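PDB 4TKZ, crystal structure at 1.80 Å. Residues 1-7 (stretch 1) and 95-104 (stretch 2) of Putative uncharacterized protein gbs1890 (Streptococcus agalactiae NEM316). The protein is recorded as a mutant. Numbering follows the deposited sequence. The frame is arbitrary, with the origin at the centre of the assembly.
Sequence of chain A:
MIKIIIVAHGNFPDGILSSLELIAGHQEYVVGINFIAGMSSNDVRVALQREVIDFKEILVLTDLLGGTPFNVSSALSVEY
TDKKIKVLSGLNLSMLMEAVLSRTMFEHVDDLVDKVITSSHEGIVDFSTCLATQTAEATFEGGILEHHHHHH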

# COMPACT_ATOMS: atom_id res chain seq x y z
N MET A 1 -7.30 20.07 -13.31
CA MET A 1 -7.30 18.94 -12.39
C MET A 1 -6.03 18.11 -12.54
O MET A 1 -5.38 18.13 -13.60
CB MET A 1 -8.52 18.05 -12.66
CG MET A 1 -8.40 17.16 -13.89
SD MET A 1 -8.66 17.98 -15.49
CE MET A 1 -10.40 18.42 -15.36
N ILE A 2 -5.66 17.40 -11.48
CA ILE A 2 -4.62 16.38 -11.58
C ILE A 2 -5.30 15.02 -11.44
O ILE A 2 -5.88 14.73 -10.40
CB ILE A 2 -3.55 16.54 -10.49
CG1 ILE A 2 -2.76 17.83 -10.71
CG2 ILE A 2 -2.61 15.34 -10.47
CD1 ILE A 2 -2.01 18.34 -9.48
N LYS A 3 -5.25 14.21 -12.50
CA LYS A 3 -5.88 12.89 -12.45
C LYS A 3 -4.96 11.87 -11.76
O LYS A 3 -3.76 11.82 -12.03
CB LYS A 3 -6.25 12.41 -13.86
CG LYS A 3 -6.94 11.05 -13.86
CD LYS A 3 -7.44 10.64 -15.23
CE LYS A 3 -7.98 9.23 -15.19
NZ LYS A 3 -8.83 8.93 -16.39
N ILE A 4 -5.54 11.07 -10.87
CA ILE A 4 -4.79 10.06 -10.13
C ILE A 4 -5.12 8.67 -10.66
O ILE A 4 -6.28 8.27 -10.68
CB ILE A 4 -5.13 10.13 -8.62
CG1 ILE A 4 -4.71 11.48 -8.06
CG2 ILE A 4 -4.44 9.00 -7.83
CD1 ILE A 4 -5.17 11.72 -6.63
N ILE A 5 -4.09 7.95 -11.10
CA ILE A 5 -4.30 6.61 -11.63
C ILE A 5 -3.51 5.61 -10.83
O ILE A 5 -2.28 5.73 -10.67
CB ILE A 5 -3.87 6.54 -13.11
CG1 ILE A 5 -4.60 7.61 -13.92
CG2 ILE A 5 -4.15 5.15 -13.69
CD1 ILE A 5 -4.20 7.62 -15.42
N ILE A 6 -4.21 4.61 -10.31
CA ILE A 6 -3.59 3.55 -9.53
C ILE A 6 -3.46 2.27 -10.35
O ILE A 6 -4.47 1.70 -10.78
CB ILE A 6 -4.43 3.25 -8.28
CG1 ILE A 6 -4.63 4.51 -7.43
CG2 ILE A 6 -3.76 2.16 -7.43
CD1 ILE A 6 -5.61 4.31 -6.27
N VAL A 7 -2.22 1.83 -10.56
CA VAL A 7 -1.97 0.58 -11.27
C VAL A 7 -1.21 -0.38 -10.38
O VAL A 7 -0.12 -0.05 -9.90
CB VAL A 7 -1.14 0.82 -12.56
CG1 VAL A 7 -1.26 -0.39 -13.47
CG2 VAL A 7 -1.60 2.08 -13.25
N MET A 95 0.46 7.81 0.55
CA MET A 95 0.73 8.34 -0.79
C MET A 95 -0.59 8.76 -1.44
O MET A 95 -0.72 9.86 -1.98
CB MET A 95 1.43 7.27 -1.64
CG MET A 95 1.92 7.77 -2.97
SD MET A 95 2.76 6.47 -3.88
CE MET A 95 4.34 6.43 -3.03
N LEU A 96 -1.59 7.88 -1.35
CA LEU A 96 -2.89 8.13 -1.97
C LEU A 96 -3.64 9.28 -1.31
O LEU A 96 -4.18 10.16 -1.99
CB LEU A 96 -3.75 6.87 -1.93
CG LEU A 96 -5.13 6.98 -2.59
CD1 LEU A 96 -5.04 7.54 -4.03
CD2 LEU A 96 -5.79 5.61 -2.59
N MET A 97 -3.68 9.28 0.02
CA MET A 97 -4.41 10.33 0.71
C MET A 97 -3.79 11.70 0.44
O MET A 97 -4.49 12.68 0.22
CB MET A 97 -4.48 10.04 2.22
CG MET A 97 -5.32 8.81 2.60
SD MET A 97 -7.00 8.78 1.93
CE MET A 97 -7.64 10.32 2.60
N GLU A 98 -2.46 11.76 0.42
CA GLU A 98 -1.79 13.04 0.17
C GLU A 98 -2.10 13.58 -1.21
O GLU A 98 -2.37 14.77 -1.38
CB GLU A 98 -0.27 12.90 0.33
CG GLU A 98 0.43 14.27 0.43
CD GLU A 98 0.04 15.02 1.70
OE1 GLU A 98 0.57 14.68 2.76
OE2 GLU A 98 -0.80 15.95 1.63
N ALA A 99 -2.06 12.71 -2.21
CA ALA A 99 -2.33 13.14 -3.58
C ALA A 99 -3.75 13.70 -3.66
O ALA A 99 -3.98 14.77 -4.24
CB ALA A 99 -2.14 11.99 -4.56
N VAL A 100 -4.70 12.97 -3.07
CA VAL A 100 -6.10 13.37 -3.10
C VAL A 100 -6.33 14.68 -2.34
O VAL A 100 -6.96 15.61 -2.85
CB VAL A 100 -6.99 12.27 -2.50
CG1 VAL A 100 -8.41 12.80 -2.23
CG2 VAL A 100 -7.02 11.05 -3.42
N LEU A 101 -5.80 14.76 -1.13
CA LEU A 101 -6.07 15.93 -0.30
C LEU A 101 -5.27 17.18 -0.69
O LEU A 101 -5.65 18.30 -0.32
CB LEU A 101 -5.86 15.59 1.18
CG LEU A 101 -6.86 14.59 1.75
CD1 LEU A 101 -6.40 14.12 3.13
CD2 LEU A 101 -8.27 15.19 1.82
N SER A 102 -4.19 17.02 -1.44
CA SER A 102 -3.34 18.17 -1.76
C SER A 102 -3.34 18.61 -3.22
O SER A 102 -2.88 19.71 -3.53
CB SER A 102 -1.90 17.91 -1.30
OG SER A 102 -1.78 18.01 0.11
N ARG A 103 -3.85 17.77 -4.12
CA ARG A 103 -3.76 18.07 -5.55
C ARG A 103 -4.46 19.39 -5.92
O ARG A 103 -4.05 20.08 -6.87
CB ARG A 103 -4.34 16.94 -6.39
CG ARG A 103 -5.81 16.66 -6.13
CD ARG A 103 -6.30 15.53 -7.02
NE ARG A 103 -7.62 15.05 -6.64
CZ ARG A 103 -8.35 14.24 -7.39
NH1 ARG A 103 -7.87 13.83 -8.56
NH2 ARG A 103 -9.54 13.85 -6.99
N THR A 104 -5.49 19.72 -5.15
CA THR A 104 -6.25 20.96 -5.29
C THR A 104 -5.36 22.20 -5.16
O THR A 104 -5.66 23.25 -5.75
CB THR A 104 -7.40 20.99 -4.23
OG1 THR A 104 -8.65 20.72 -4.88
CG2 THR A 104 -7.48 22.32 -3.50

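The contact sets a β-strand against an α-helix, with 87 residues of chain between the two stretches. The axes of strand 3-7 and helix 95-102 approach to 9.7 Å, and their N-to-C directions differ by 164°, so the two elements run nearly antiparallel. The register agrees with this: the CA of Ile2 lies 6.3 Å from the CA of Arg103, and the CA of Ile4 lies 7.6 Å from the CA of Ala99, so moving forward along one stretch means moving backward along the other. The two stretches together bury 330 Å².

Apolar packing accounts for most of the pairs. Side chains alternate along a strand, and here the CA-to-CB bonds of Ile2, Ile4 and Ile6 point toward the helix, whereas that of Lys3 points away and Ile5 and Val7 are out of reach. Ile4 is central. Its CD1 sits 3.7 Å from CB of Ala99 and 3.8 Å from CG2 of Val100, while its CG2 lies 4.1 Å from CD1 of Leu96; the two branches therefore meet different parts of the helix surface. The small side chain of Ala99, itself pointing toward the strand, ends at CB, and the Ile4 methyl rests directly against it. Leu96 leaves its helix sideways, but with chi1 at t and chi2 at p its end comes nearer the strand. There its CD2 approaches CD1 of Ile6 to 3.9 Å, so Leu96 touches two successive inward-facing isoleucines.

The polar component is a single hydrogen bond across the stretches, from Arg103 NH1 to the backbone O of Ile2, at 2.9 Å with an N-H...acceptor angle of 146°. The acceptor is near the guanidinium plane, at its edge, where the N-H groups point. Arg103 reaches it with chi1 at 61° (p) and the next three angles close to 180°, an extended chain that runs roughly crosswise to the helix axis, toward the first stretch. Both NH1 and NH2 also have hydrogen-bonding partners elsewhere in the structure.

The same arginine makes nonpolar contacts. CD1 of Ile4 lies over one face of the guanidinium, 3.9 Å from NH1, and CD1 of Ile2 is 4.1 Å from CB of Arg103. Edge and face are thus used differently: polar contact in the plane, a methyl group above it.

Within the second stretch, backbone hydrogen bonds join each residue from Ala99 to Arg103 to the one four positions earlier, from Ala99 N to Met95 O (3.2 Å) through Arg103 N to Ala99 O (3.0 Å). Ser102 OG also donates to Glu98 OE2 at 2.7 Å, in a pair out of reach of the strand.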